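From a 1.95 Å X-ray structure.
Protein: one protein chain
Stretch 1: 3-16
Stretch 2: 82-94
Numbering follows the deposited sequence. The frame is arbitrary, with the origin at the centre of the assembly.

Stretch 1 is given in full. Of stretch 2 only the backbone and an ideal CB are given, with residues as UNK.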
ATOM      1  N   SER A   3       7.066  17.514   4.963  1.00 43.91           N
ATOM      2  CA  SER A   3       8.219  16.968   5.655  1.00 43.49           C
ATOM      3  C   SER A   3       8.197  15.443   5.569  1.00 42.97           C
ATOM      4  O   SER A   3       7.159  14.867   5.229  1.00 41.73           O
ATOM      5  CB  SER A   3       8.201  17.387   7.117  1.00 44.33           C
ATOM      6  OG  SER A   3       7.205  16.690   7.849  1.00 41.96           O
ATOM      7  N   GLU A   4       9.335  14.810   5.851  1.00 42.78           N
ATOM      8  CA  GLU A   4       9.405  13.354   6.016  1.00 43.23           C
ATOM      9  C   GLU A   4       8.460  12.826   7.119  1.00 42.11           C
ATOM     10  O   GLU A   4       7.896  11.730   6.981  1.00 40.13           O
ATOM     11  CB  GLU A   4      10.846  12.901   6.305  1.00 44.80           C
ATOM     12  CG  GLU A   4      11.758  12.798   5.052  1.00 48.24           C
ATOM     13  CD  GLU A   4      11.373  11.635   4.093  1.00 51.31           C
ATOM     14  OE1 GLU A   4      12.080  10.600   4.096  1.00 54.42           O
ATOM     15  OE2 GLU A   4      10.380  11.755   3.328  1.00 52.92           O
ATOM     16  N   GLN A   5       8.282  13.588   8.203  1.00 41.27           N
ATOM     17  CA  GLN A   5       7.336  13.182   9.226  1.00 40.99           C
ATOM     18  C   GLN A   5       5.888  13.308   8.734  1.00 39.06           C
ATOM     19  O   GLN A   5       5.058  12.443   9.021  1.00 38.22           O
ATOM     20  CB  GLN A   5       7.532  13.948  10.541  1.00 42.73           C
ATOM     21  CG  GLN A   5       6.559  13.503  11.648  1.00 43.83           C
ATOM     22  CD  GLN A   5       6.694  12.019  12.028  1.00 46.71           C
ATOM     23  OE1 GLN A   5       7.797  11.426  11.971  1.00 44.87           O
ATOM     24  NE2 GLN A   5       5.565  11.406  12.414  1.00 48.14           N
ATOM     25  N   GLN A   6       5.584  14.359   7.990  1.00 37.35           N
ATOM     26  CA  GLN A   6       4.250  14.495   7.417  1.00 36.70           C
ATOM     27  C   GLN A   6       3.922  13.380   6.423  1.00 34.13           C
ATOM     28  O   GLN A   6       2.803  12.890   6.415  1.00 33.15           O
ATOM     29  CB  GLN A   6       4.086  15.846   6.730  1.00 37.59           C
ATOM     30  CG  GLN A   6       4.003  16.993   7.734  1.00 40.33           C
ATOM     31  CD  GLN A   6       4.061  18.364   7.062  1.00 41.76           C
ATOM     32  OE1 GLN A   6       4.909  18.617   6.208  1.00 38.57           O
ATOM     33  NE2 GLN A   6       3.153  19.249   7.456  1.00 44.48           N
ATOM     34  N   ILE A   7       4.873  13.039   5.553  1.00 32.50           N
ATOM     35  CA  ILE A   7       4.709  11.965   4.583  1.00 31.93           C
ATOM     36  C   ILE A   7       4.503  10.630   5.326  1.00 31.75           C
ATOM     37  O   ILE A   7       3.584   9.887   4.998  1.00 30.01           O
ATOM     38  CB  ILE A   7       5.908  11.882   3.598  1.00 32.42           C
ATOM     39  CG1 ILE A   7       5.949  13.133   2.719  1.00 34.24           C
ATOM     40  CG2 ILE A   7       5.824  10.674   2.733  1.00 30.96           C
ATOM     41  CD1 ILE A   7       7.037  13.113   1.640  1.00 36.32           C
ATOM     42  N   LYS A   8       5.308  10.371   6.363  1.00 31.48           N
ATOM     43  CA  LYS A   8       5.141   9.143   7.154  1.00 32.32           C
ATOM     44  C   LYS A   8       3.728   9.052   7.742  1.00 32.44           C
ATOM     45  O   LYS A   8       3.107   8.004   7.670  1.00 30.48           O
ATOM     46  CB  LYS A   8       6.224   9.001   8.251  1.00 32.10           C
ATOM     47  CG  LYS A   8       5.836   8.050   9.401  1.00 33.55           C
ATOM     48  CD  LYS A   8       6.975   7.770  10.327  1.00 36.13           C
ATOM     49  CE  LYS A   8       6.700   6.603  11.295  1.00 37.23           C
ATOM     50  NZ  LYS A   8       5.440   6.759  12.092  1.00 36.62           N
ATOM     51  N   GLU A   9       3.204  10.151   8.283  1.00 33.02           N
ATOM     52  CA  GLU A   9       1.893  10.106   8.929  1.00 34.54           C
ATOM     53  C   GLU A   9       0.754   9.873   7.940  1.00 33.95           C
ATOM     54  O   GLU A   9      -0.257   9.301   8.316  1.00 35.63           O
ATOM     55  CB  GLU A   9       1.610  11.398   9.688  1.00 36.44           C
ATOM     56  CG  GLU A   9       2.437  11.564  10.928  1.00 40.71           C
ATOM     57  CD  GLU A   9       2.291  12.963  11.541  1.00 47.16           C
ATOM     58  OE1 GLU A   9       1.281  13.657  11.236  1.00 49.72           O
ATOM     59  OE2 GLU A   9       3.186  13.355  12.326  1.00 48.79           O
ATOM     60  N   LYS A  10       0.920  10.328   6.694  1.00 32.80           N
ATOM     61  CA  LYS A  10      -0.055  10.069   5.633  1.00 31.68           C
ATOM     62  C   LYS A  10      -0.004   8.590   5.260  1.00 31.02           C
ATOM     63  O   LYS A  10      -1.030   7.928   5.183  1.00 31.10           O
ATOM     64  CB  LYS A  10       0.199  10.948   4.398  1.00 30.75           C
ATOM     65  CG  LYS A  10      -0.168  12.453   4.595  1.00 31.61           C
ATOM     66  CD  LYS A  10      -0.113  13.188   3.298  1.00 30.22           C
ATOM     67  CE  LYS A  10      -0.403  14.660   3.470  1.00 31.10           C
ATOM     68  NZ  LYS A  10      -1.723  14.850   4.089  1.00 29.94           N
ATOM     69  N   LEU A  11       1.195   8.093   5.028  1.00 30.34           N
ATOM     70  CA  LEU A  11       1.395   6.675   4.704  1.00 30.39           C
ATOM     71  C   LEU A  11       0.927   5.729   5.816  1.00 30.54           C
ATOM     72  O   LEU A  11       0.461   4.607   5.540  1.00 31.85           O
ATOM     73  CB  LEU A  11       2.873   6.405   4.392  1.00 29.60           C
ATOM     74  CG  LEU A  11       3.446   7.071   3.162  1.00 31.42           C
ATOM     75  CD1 LEU A  11       4.986   6.844   3.025  1.00 28.93           C
ATOM     76  CD2 LEU A  11       2.692   6.647   1.896  1.00 31.43           C
ATOM     77  N   ASP A  12       1.073   6.150   7.068  1.00 30.84           N
ATOM     78  CA  ASP A  12       0.698   5.333   8.220  1.00 31.62           C
ATOM     79  C   ASP A  12      -0.795   4.974   8.309  1.00 32.20           C
ATOM     80  O   ASP A  12      -1.171   4.079   9.063  1.00 32.30           O
ATOM     81  CB  ASP A  12       1.093   6.020   9.534  1.00 32.36           C
ATOM     82  CG  ASP A  12       2.560   5.826   9.907  1.00 33.42           C
ATOM     83  OD1 ASP A  12       3.289   5.100   9.220  1.00 35.73           O
ATOM     84  OD2 ASP A  12       2.986   6.406  10.931  1.00 35.70           O
ATOM     85  N   SER A  13      -1.639   5.665   7.557  1.00 32.44           N
ATOM     86  CA  SER A  13      -3.062   5.291   7.473  1.00 33.27           C
ATOM     87  C   SER A  13      -3.228   3.866   6.978  1.00 31.38           C
ATOM     88  O   SER A  13      -4.244   3.260   7.204  1.00 31.74           O
ATOM     89  CB  SER A  13      -3.769   6.152   6.443  1.00 33.62           C
ATOM     90  OG  SER A  13      -3.963   7.446   6.929  1.00 38.70           O
ATOM     91  N   VAL A  14      -2.256   3.413   6.188  1.00 29.40           N
ATOM     92  CA  VAL A  14      -2.378   2.182   5.412  1.00 26.76           C
ATOM     93  C   VAL A  14      -1.656   1.074   6.157  1.00 25.78           C
ATOM     94  O   VAL A  14      -0.439   1.163   6.362  1.00 26.36           O
ATOM     95  CB  VAL A  14      -1.769   2.374   4.024  1.00 25.47           C
ATOM     96  CG1 VAL A  14      -1.911   1.143   3.169  1.00 24.44           C
ATOM     97  CG2 VAL A  14      -2.398   3.610   3.303  1.00 25.74           C
ATOM     98  N   PRO A  15      -2.373   0.027   6.552  1.00 25.69           N
ATOM     99  CA  PRO A  15      -1.662  -1.117   7.139  1.00 25.60           C
ATOM    100  C   PRO A  15      -1.070  -2.046   6.065  1.00 24.81           C
ATOM    101  O   PRO A  15      -1.665  -2.265   5.025  1.00 24.02           O
ATOM    102  CB  PRO A  15      -2.740  -1.835   7.948  1.00 26.75           C
ATOM    103  CG  PRO A  15      -3.978  -1.551   7.253  1.00 26.41           C
ATOM    104  CD  PRO A  15      -3.824  -0.203   6.509  1.00 26.45           C
ATOM    105  N   ILE A  16       0.107  -2.587   6.353  1.00 23.84           N
ATOM    106  CA  ILE A  16       0.773  -3.505   5.489  1.00 24.47           C
ATOM    107  C   ILE A  16       0.861  -4.775   6.305  1.00 23.54           C
ATOM    108  O   ILE A  16       1.135  -4.723   7.504  1.00 25.78           O
ATOM    109  CB  ILE A  16       2.188  -2.985   5.156  1.00 24.77           C
ATOM    110  CG1 ILE A  16       2.091  -1.615   4.460  1.00 26.82           C
ATOM    111  CG2 ILE A  16       2.989  -4.032   4.316  1.00 25.67           C
ATOM    112  CD1 ILE A  16       1.451  -1.599   3.085  1.00 26.56           C
ATOM    113  N   UNK A  82       0.550  -6.665  11.435  1.00 23.98           N
ATOM    114  CA  UNK A  82       0.125  -5.438  10.769  1.00 24.09           C
ATOM    115  C   UNK A  82       1.104  -4.273  11.119  1.00 23.91           C
ATOM    116  O   UNK A  82       1.394  -4.026  12.295  1.00 24.71           O
ATOM    117  CB  UNK A  82      -1.307  -5.088  11.178  1.00 24.09           C
ATOM    118  N   UNK A  83       1.693  -3.663  10.098  1.00 23.83           N
ATOM    119  CA  UNK A  83       2.655  -2.550  10.257  1.00 24.37           C
ATOM    120  C   UNK A  83       2.122  -1.321   9.443  1.00 24.78           C
ATOM    121  O   UNK A  83       1.741  -1.459   8.270  1.00 26.76           O
ATOM    122  CB  UNK A  83       4.049  -2.965   9.781  1.00 24.37           C
ATOM    123  N   UNK A  84       2.120  -0.128  10.030  1.00 23.58           N
ATOM    124  CA  UNK A  84       1.758   1.016   9.249  1.00 24.39           C
ATOM    125  C   UNK A  84       2.759   1.233   8.088  1.00 22.77           C
ATOM    126  O   UNK A  84       3.950   1.060   8.240  1.00 22.98           O
ATOM    127  CB  UNK A  84       1.686   2.252  10.148  1.00 24.39           C
ATOM    128  N   UNK A  85       2.265   1.617   6.935  1.00 23.35           N
ATOM    129  CA  UNK A  85       3.130   1.787   5.763  1.00 23.13           C
ATOM    130  C   UNK A  85       4.219   2.820   5.954  1.00 23.15           C
ATOM    131  O   UNK A  85       5.331   2.614   5.471  1.00 23.69           O
ATOM    132  CB  UNK A  85       2.285   2.176   4.548  1.00 23.13           C
ATOM    133  N   UNK A  86       3.941   3.883   6.721  1.00 24.03           N
ATOM    134  CA  UNK A  86       4.960   4.907   6.996  1.00 25.18           C
ATOM    135  C   UNK A  86       6.144   4.438   7.795  1.00 25.50           C
ATOM    136  O   UNK A  86       7.258   4.907   7.583  1.00 25.65           O
ATOM    137  CB  UNK A  86       4.318   6.080   7.739  1.00 25.18           C
ATOM    138  N   UNK A  87       5.938   3.441   8.657  1.00 25.55           N
ATOM    139  CA  UNK A  87       7.034   2.832   9.388  1.00 25.44           C
ATOM    140  C   UNK A  87       7.986   2.098   8.448  1.00 25.82           C
ATOM    141  O   UNK A  87       9.198   2.214   8.550  1.00 26.54           O
ATOM    142  CB  UNK A  87       6.492   1.871  10.449  1.00 25.44           C
ATOM    143  N   UNK A  88       7.436   1.332   7.517  1.00 26.11           N
ATOM    144  CA  UNK A  88       8.239   0.696   6.492  1.00 25.63           C
ATOM    145  C   UNK A  88       8.951   1.709   5.602  1.00 25.18           C
ATOM    146  O   UNK A  88      10.140   1.555   5.332  1.00 27.14           O
ATOM    147  CB  UNK A  88       7.360  -0.220   5.638  1.00 25.63           C
ATOM    148  N   UNK A  89       8.230   2.711   5.115  1.00 27.29           N
ATOM    149  CA  UNK A  89       8.817   3.809   4.339  1.00 28.71           C
ATOM    150  C   UNK A  89      10.032   4.415   5.098  1.00 29.78           C
ATOM    151  O   UNK A  89      11.155   4.469   4.585  1.00 29.10           O
ATOM    152  CB  UNK A  89       7.763   4.884   4.066  1.00 28.71           C
ATOM    153  N   UNK A  90       9.792   4.808   6.344  1.00 29.38           N
ATOM    154  CA  UNK A  90      10.830   5.415   7.175  1.00 31.18           C
ATOM    155  C   UNK A  90      12.018   4.500   7.364  1.00 31.11           C
ATOM    156  O   UNK A  90      13.169   4.909   7.193  1.00 31.97           O
ATOM    157  CB  UNK A  90      10.258   5.800   8.541  1.00 31.18           C
ATOM    158  N   UNK A  91      11.750   3.234   7.646  1.00 31.84           N
ATOM    159  CA  UNK A  91      12.820   2.283   7.803  1.00 32.16           C
ATOM    160  C   UNK A  91      13.672   2.186   6.519  1.00 32.08           C
ATOM    161  O   UNK A  91      14.917   2.159   6.575  1.00 31.61           O
ATOM    162  CB  UNK A  91      12.246   0.915   8.175  1.00 32.16           C
ATOM    163  N   UNK A  92      13.020   2.127   5.367  1.00 31.87           N
ATOM    164  CA  UNK A  92      13.760   2.048   4.095  1.00 32.65           C
ATOM    165  C   UNK A  92      14.608   3.311   3.882  1.00 34.42           C
ATOM    166  O   UNK A  92      15.743   3.207   3.416  1.00 34.76           O
ATOM    167  CB  UNK A  92      12.793   1.860   2.924  1.00 32.65           C
ATOM    168  N   UNK A  93      14.091   4.475   4.273  1.00 36.24           N
ATOM    169  CA  UNK A  93      14.845   5.727   4.125  1.00 38.87           C
ATOM    170  C   UNK A  93      16.059   5.759   5.078  1.00 40.01           C
ATOM    171  O   UNK A  93      17.146   6.207   4.678  1.00 42.26           O
ATOM    172  CB  UNK A  93      13.933   6.926   4.393  1.00 38.87           C
ATOM    173  N   UNK A  94      15.909   5.188   6.271  1.00 39.70           N
ATOM    174  CA  UNK A  94      16.949   5.228   7.324  1.00 40.90           C
ATOM    175  C   UNK A  94      17.961   4.081   7.282  1.00 41.03           C
ATOM    176  O   UNK A  94      18.988   4.107   7.984  1.00 41.40           O
ATOM    177  CB  UNK A  94      16.273   5.224   8.697  1.00 40.90           C
TER

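Position 82 lies in an extended strand running antiparallel to Pro15 and Ile16, its CA-to-CB bond sideways. Many side chains would fit; the residue is Ala82, whose CA makes a CA-H...O contact with Ile16 O at 3.5 Å.

Position 83 pairs with Ile16, and its CB leaves the sheet on the same face as that isoleucine. Phi/psi of -123/133 suit a beta-branched or other apolar residue. Val83 is found; its backbone closes the pair, with Ile16 N donating to Val83 O (2.8 Å) and Val83 N to Ile16 O (2.9 Å).

At position 84 the strand ends, immediately before a helix. Its phi of -63° permits proline, its N has no acceptor in stretch 1, and a small polar cap would also suit. It is Pro84, with CB 3.4 Å from Asp12 OD1.

Position 85 opens the helix and points toward stretch 1, where Leu11, Val14 and Ile16 offer an apolar pocket; a medium-sized aliphatic residue is expected. Leu85 fills it, its CB 3.7 Å from Ile16 CG1 and its CD2 4.0 Å from Leu11 CD2, while Leu85 N donates to Val14 O at 2.8 Å.

Position 86 is the most restrictive. An ideal CB would lie 2.1 Å from Asp12 OD1 and 2.3 Å from Lys8 O, so only glycine fits. Gly86 lets the backbones approach, its CA 4.2 Å from Lys8 CA.

Position 87 points sideways and tolerates many residues. Val87 places CG2 4.1 Å from Lys8 CE.

Position 88 also starts sideways, with no atom of stretch 1 near its CB; a long apolar chain could reach Ile16. Ile88 does so, CD1 lying 3.7 Å from Ile16 CG2.

Position 89 points toward Leu11, with Ile7 and the carboxylate of Glu4 farther along. A large apolar residue would suit, preferably one ending in a donor. Tyr89 combines both: Leu11 CD1 sits over one ring face, 3.9 Å from the ring centroid, and Tyr89 OH donates to Glu4 OE2 at 2.7 Å.

Position 90 faces the Lys8 chain, with the Gln5 amide beyond, favouring a long polar residue. Gln90 NE2 packs 3.4 Å from Lys8 CD, and a water bridges it to Gln5 OE1.

Positions 91 and 92 are out of reach and unconstrained by stretch 1; they are Gln91 and Leu92.

Position 93 points toward the Glu4 carboxylate, inviting a donor such as lysine, arginine or an amide. Gln93 NE2 donates to Glu4 OE1 at 3.2 Å.

Position 94, sideways and without contact, is Gln94.

Stretch 2 82-94: AVPLGVIYQQLQQ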
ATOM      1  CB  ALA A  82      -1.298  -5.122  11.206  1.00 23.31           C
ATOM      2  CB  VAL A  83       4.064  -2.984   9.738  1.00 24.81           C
ATOM      3  CG1 VAL A  83       5.177  -1.865   9.961  1.00 24.68           C
ATOM      4  CG2 VAL A  83       4.478  -4.396  10.359  1.00 26.02           C
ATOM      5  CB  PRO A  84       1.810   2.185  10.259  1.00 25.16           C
ATOM      6  CG  PRO A  84       2.070   1.620  11.572  1.00 25.17           C
ATOM      7  CD  PRO A  84       2.506   0.225  11.411  1.00 25.56           C
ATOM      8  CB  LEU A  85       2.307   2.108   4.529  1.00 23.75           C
ATOM      9  CG  LEU A  85       3.031   2.422   3.224  1.00 23.14           C
ATOM     10  CD1 LEU A  85       3.894   1.235   2.737  1.00 25.44           C
ATOM     11  CD2 LEU A  85       1.947   2.735   2.213  1.00 26.99           C
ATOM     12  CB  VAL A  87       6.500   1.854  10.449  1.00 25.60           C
ATOM     13  CG1 VAL A  87       7.639   1.134  11.154  1.00 26.35           C
ATOM     14  CG2 VAL A  87       5.628   2.628  11.483  1.00 26.87           C
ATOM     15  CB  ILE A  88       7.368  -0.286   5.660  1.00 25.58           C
ATOM     16  CG1 ILE A  88       6.851  -1.419   6.561  1.00 26.85           C
ATOM     17  CG2 ILE A  88       8.179  -0.878   4.499  1.00 26.44           C
ATOM     18  CD1 ILE A  88       5.921  -2.379   5.843  1.00 28.56           C
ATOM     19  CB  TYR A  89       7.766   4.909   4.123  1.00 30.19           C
ATOM     20  CG  TYR A  89       8.312   6.181   3.473  1.00 33.89           C
ATOM     21  CD1 TYR A  89       8.731   6.180   2.158  1.00 38.07           C
ATOM     22  CD2 TYR A  89       8.414   7.367   4.201  1.00 37.34           C
ATOM     23  CE1 TYR A  89       9.244   7.353   1.559  1.00 41.60           C
ATOM     24  CE2 TYR A  89       8.914   8.523   3.638  1.00 40.87           C
ATOM     25  CZ  TYR A  89       9.311   8.526   2.309  1.00 41.65           C
ATOM     26  OH  TYR A  89       9.803   9.693   1.759  1.00 45.41           O
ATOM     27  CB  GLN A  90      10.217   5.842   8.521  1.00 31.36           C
ATOM     28  CG  GLN A  90      11.209   6.471   9.486  1.00 35.44           C
ATOM     29  CD  GLN A  90      10.568   6.764  10.812  1.00 39.89           C
ATOM     30  OE1 GLN A  90      10.291   5.852  11.616  1.00 46.10           O
ATOM     31  NE2 GLN A  90      10.301   8.028  11.049  1.00 44.94           N
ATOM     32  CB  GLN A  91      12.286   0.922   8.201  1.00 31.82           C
ATOM     33  CG  GLN A  91      13.399  -0.081   8.354  1.00 35.42           C
ATOM     34  CD  GLN A  91      12.992  -1.390   8.949  1.00 39.62           C
ATOM     35  OE1 GLN A  91      12.265  -1.447   9.939  1.00 43.96           O
ATOM     36  NE2 GLN A  91      13.487  -2.469   8.356  1.00 41.01           N
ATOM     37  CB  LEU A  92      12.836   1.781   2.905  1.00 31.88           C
ATOM     38  CG  LEU A  92      12.224   0.382   2.835  1.00 30.59           C
ATOM     39  CD1 LEU A  92      11.058   0.356   1.817  1.00 30.28           C
ATOM     40  CD2 LEU A  92      13.320  -0.649   2.482  1.00 27.96           C
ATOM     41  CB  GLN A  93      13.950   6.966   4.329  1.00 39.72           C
ATOM     42  CG  GLN A  93      12.854   7.165   3.273  1.00 41.53           C
ATOM     43  CD  GLN A  93      13.421   7.617   1.929  1.00 46.64           C
ATOM     44  OE1 GLN A  93      13.868   6.792   1.115  1.00 48.49           O
ATOM     45  NE2 GLN A  93      13.430   8.934   1.701  1.00 49.63           N
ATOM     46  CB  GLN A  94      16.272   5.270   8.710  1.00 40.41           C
ATOM     47  CG  GLN A  94      15.487   6.528   8.938  1.00 41.50           C
ATOM     48  CD  GLN A  94      14.656   6.496  10.209  1.00 44.54           C
ATOM     49  OE1 GLN A  94      14.431   5.439  10.800  1.00 43.67           O
ATOM     50  NE2 GLN A  94      14.166   7.658  10.618  1.00 45.55           N
TER
HETATM   51  O   HOH W   1       8.514   9.389  13.240  1.00 45.11           O
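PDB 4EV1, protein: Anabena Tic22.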